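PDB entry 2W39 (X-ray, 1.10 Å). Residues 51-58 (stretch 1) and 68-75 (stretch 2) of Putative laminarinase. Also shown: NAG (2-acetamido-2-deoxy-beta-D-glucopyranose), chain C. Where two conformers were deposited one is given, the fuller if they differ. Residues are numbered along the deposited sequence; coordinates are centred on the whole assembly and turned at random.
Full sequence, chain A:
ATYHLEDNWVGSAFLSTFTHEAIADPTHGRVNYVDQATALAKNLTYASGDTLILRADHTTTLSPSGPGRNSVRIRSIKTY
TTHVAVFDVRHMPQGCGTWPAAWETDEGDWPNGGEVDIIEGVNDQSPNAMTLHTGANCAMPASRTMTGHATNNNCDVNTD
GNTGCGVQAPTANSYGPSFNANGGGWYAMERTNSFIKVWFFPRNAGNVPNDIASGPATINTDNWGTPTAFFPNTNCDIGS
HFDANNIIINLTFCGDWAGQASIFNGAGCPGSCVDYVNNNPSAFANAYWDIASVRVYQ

Stretch 1 (51-58) TLILRADH
Stretch 2 68-75: GRNSVRIR

Residues 51-58 and 68-75 run in nearly opposite directions, 170° apart end to end, and bury 424 Å² between them. Residues 51-55 form a strand with extended torsions (Leu54, -126/119°); Ala56 (-79/151°) and Asp57 (-57/128°) follow as loop. In the second stretch, Arg69 (-71/131°) and Asn70 (-63/136°) lead into the more extended Ser71 (-158/-174°), Val72 (-135/152°), Arg73 (-138/107°) and Ile74 (-104/146°). The CA atoms come closest at Ala56 and Ser71, 4.6 Å apart; the CA atoms of Asp57 and Asn70 lie 5.3 Å apart, and those of Leu54 and Val72 diverge to 6.7 Å.

One backbone hydrogen bond joins the stretches: Asp57 N donates to Asn70 O at 2.9 Å, nearly linearly (169°). The same carbonyl receives a CA-H...O contact from Ala56 CA, 3.4 Å from Asn70 O, with an angle of 138° at H.

Polar side chains reinforce this end. Arg69 (ttm, chi4 -72°) starts sideways, but its long chain brings NH1 to 2.9 Å from Asp57 O, a hydrogen bond, and to 3.0 Å from Asp57 OD1, a salt bridge. With Asp57 in the t rotamer (chi1 173°), its carboxylate and its carbonyl both meet NH1. Two waters extend the link from Asp57 OD2: one lies 2.7 Å from OD2 and 2.9 Å from Asn70 ND2, while the other, 2.9 Å from Asn70 N, bonds weakly to OD2.

Where the backbones separate, buried aliphatic side chains pointing toward the partner fill the gap. Leu54 (mt) places CB 3.7 Å from Val72 CG2 and CD1 3.8 Å from Ile74 CD1; Leu52 (tp) adds CD2 at 4.1 Å from Ile74 CD1. Val72 is m and Ile74 pt. Arg55 points away, its NH2 donating to NAG O5 at 2.9 Å.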

# COMPACT_ATOMS: atom_id res chain seq x y z
N THR A 51 -6.22 6.32 -16.29
CA THR A 51 -6.06 4.99 -15.71
C THR A 51 -4.60 4.56 -15.66
O THR A 51 -3.86 4.67 -16.64
CB THR A 51 -6.85 3.96 -16.53
OG1 THR A 51 -8.25 4.27 -16.43
CG2 THR A 51 -6.64 2.55 -15.99
N LEU A 52 -4.21 4.04 -14.49
CA LEU A 52 -2.99 3.28 -14.34
C LEU A 52 -3.38 1.88 -13.88
O LEU A 52 -4.04 1.73 -12.83
CB LEU A 52 -2.07 3.91 -13.30
CG LEU A 52 -0.80 3.14 -12.96
CD1 LEU A 52 0.21 3.21 -14.08
CD2 LEU A 52 -0.18 3.59 -11.62
N ILE A 53 -3.00 0.88 -14.66
CA ILE A 53 -3.14 -0.51 -14.24
C ILE A 53 -1.77 -1.09 -13.95
O ILE A 53 -0.82 -0.93 -14.74
CB ILE A 53 -3.79 -1.38 -15.36
CG1 ILE A 53 -5.13 -0.82 -15.84
CG2 ILE A 53 -3.86 -2.86 -14.96
CD1 ILE A 53 -6.13 -0.73 -14.77
N LEU A 54 -1.66 -1.76 -12.80
CA LEU A 54 -0.46 -2.49 -12.40
C LEU A 54 -0.95 -3.89 -12.08
O LEU A 54 -1.79 -4.05 -11.20
CB LEU A 54 0.18 -1.90 -11.13
CG LEU A 54 0.52 -0.41 -11.20
CD1 LEU A 54 0.93 0.08 -9.82
CD2 LEU A 54 1.61 -0.11 -12.26
N ARG A 55 -0.46 -4.90 -12.80
CA ARG A 55 -1.05 -6.24 -12.70
C ARG A 55 -0.01 -7.35 -12.66
O ARG A 55 1.13 -7.18 -13.07
CB ARG A 55 -2.04 -6.49 -13.86
CG ARG A 55 -1.40 -6.36 -15.25
CD ARG A 55 -2.16 -7.09 -16.36
NE ARG A 55 -3.52 -6.61 -16.58
CZ ARG A 55 -3.90 -5.61 -17.39
NH1 ARG A 55 -5.19 -5.36 -17.47
NH2 ARG A 55 -3.03 -4.85 -18.10
N ALA A 56 -0.46 -8.50 -12.17
CA ALA A 56 0.26 -9.76 -12.27
C ALA A 56 0.09 -10.39 -13.64
O ALA A 56 -0.94 -10.24 -14.28
CB ALA A 56 -0.31 -10.73 -11.25
N ASP A 57 1.08 -11.16 -14.05
CA ASP A 57 0.91 -12.09 -15.16
C ASP A 57 -0.23 -13.06 -14.82
O ASP A 57 -0.23 -13.68 -13.74
CB ASP A 57 2.26 -12.82 -15.35
CG ASP A 57 2.21 -13.96 -16.37
OD1 ASP A 57 1.25 -14.75 -16.35
OD2 ASP A 57 3.20 -14.08 -17.13
N HIS A 58 -1.18 -13.17 -15.74
CA HIS A 58 -2.31 -14.07 -15.52
C HIS A 58 -2.46 -15.09 -16.65
O HIS A 58 -3.56 -15.63 -16.86
CB HIS A 58 -3.61 -13.29 -15.28
CG HIS A 58 -4.08 -12.53 -16.48
ND1 HIS A 58 -3.66 -11.26 -16.79
CD2 HIS A 58 -4.96 -12.89 -17.44
CE1 HIS A 58 -4.26 -10.87 -17.90
NE2 HIS A 58 -5.05 -11.84 -18.32
N GLY A 68 9.57 -16.36 -10.16
CA GLY A 68 8.19 -16.19 -9.71
C GLY A 68 7.29 -15.52 -10.72
O GLY A 68 7.68 -15.23 -11.85
N ARG A 69 6.06 -15.26 -10.29
CA ARG A 69 5.06 -14.70 -11.19
C ARG A 69 5.41 -13.25 -11.49
O ARG A 69 5.69 -12.47 -10.58
CB ARG A 69 3.66 -14.81 -10.58
CG ARG A 69 2.53 -14.40 -11.52
CD ARG A 69 1.18 -15.01 -11.15
NE ARG A 69 1.17 -16.46 -11.41
CZ ARG A 69 1.13 -17.03 -12.62
NH1 ARG A 69 1.06 -16.29 -13.73
NH2 ARG A 69 1.18 -18.35 -12.70
N ASN A 70 5.41 -12.87 -12.76
CA ASN A 70 5.76 -11.50 -13.11
C ASN A 70 4.78 -10.51 -12.50
O ASN A 70 3.55 -10.71 -12.52
CB ASN A 70 5.78 -11.27 -14.62
CG ASN A 70 6.94 -11.96 -15.31
OD1 ASN A 70 7.93 -12.35 -14.70
ND2 ASN A 70 6.83 -12.06 -16.64
N SER A 71 5.34 -9.43 -11.93
CA SER A 71 4.55 -8.38 -11.31
C SER A 71 5.41 -7.12 -11.28
O SER A 71 6.53 -7.11 -11.83
CB SER A 71 4.15 -8.82 -9.90
OG SER A 71 3.16 -7.93 -9.39
N VAL A 72 4.89 -6.08 -10.64
CA VAL A 72 5.57 -4.80 -10.63
C VAL A 72 5.59 -4.18 -9.23
O VAL A 72 4.67 -4.39 -8.41
CB VAL A 72 4.96 -3.81 -11.65
CG1 VAL A 72 5.09 -4.34 -13.09
CG2 VAL A 72 3.52 -3.46 -11.33
N ARG A 73 6.62 -3.38 -9.00
CA ARG A 73 6.83 -2.58 -7.79
C ARG A 73 7.32 -1.23 -8.29
O ARG A 73 8.45 -1.12 -8.78
CB ARG A 73 7.85 -3.27 -6.90
CG ARG A 73 8.30 -2.43 -5.70
CD ARG A 73 9.01 -3.28 -4.69
NE ARG A 73 9.76 -2.49 -3.71
CZ ARG A 73 10.05 -2.89 -2.48
NH1 ARG A 73 9.53 -4.00 -1.98
NH2 ARG A 73 10.81 -2.12 -1.70
N ILE A 74 6.47 -0.22 -8.22
CA ILE A 74 6.83 1.09 -8.72
C ILE A 74 7.14 2.02 -7.57
O ILE A 74 6.54 1.92 -6.49
CB ILE A 74 5.75 1.68 -9.70
CG1 ILE A 74 4.41 2.04 -9.02
CG2 ILE A 74 5.56 0.73 -10.90
CD1 ILE A 74 3.51 2.91 -9.89
N ARG A 75 8.09 2.92 -7.78
CA ARG A 75 8.60 3.78 -6.73
C ARG A 75 8.70 5.20 -7.26
O ARG A 75 9.29 5.45 -8.32
CB ARG A 75 9.99 3.29 -6.31
CG ARG A 75 10.58 4.12 -5.16
CD ARG A 75 11.97 3.66 -4.80
NE ARG A 75 12.95 4.01 -5.82
CZ ARG A 75 14.23 3.67 -5.77
NH1 ARG A 75 14.69 2.93 -4.77
NH2 ARG A 75 15.06 4.07 -6.73
C1 NAG C . -3.43 -4.12 -21.85
C2 NAG C . -4.35 -4.58 -23.00
C3 NAG C . -5.67 -3.80 -23.02
C4 NAG C . -6.29 -3.66 -21.63
C5 NAG C . -5.24 -3.11 -20.67
C6 NAG C . -5.82 -2.88 -19.27
C7 NAG C . -3.52 -5.26 -25.24
C8 NAG C . -2.86 -4.74 -26.49
N2 NAG C . -3.67 -4.36 -24.27
O3 NAG C . -6.61 -4.42 -23.88
O4 NAG C . -7.39 -2.78 -21.70
O5 NAG C . -4.16 -4.03 -20.63
O6 NAG C . -6.24 -4.10 -18.68
O7 NAG C . -3.87 -6.44 -25.17
O HOH W 1 5.06 -14.72 -14.96
O HOH W 2 4.31 -11.78 -18.05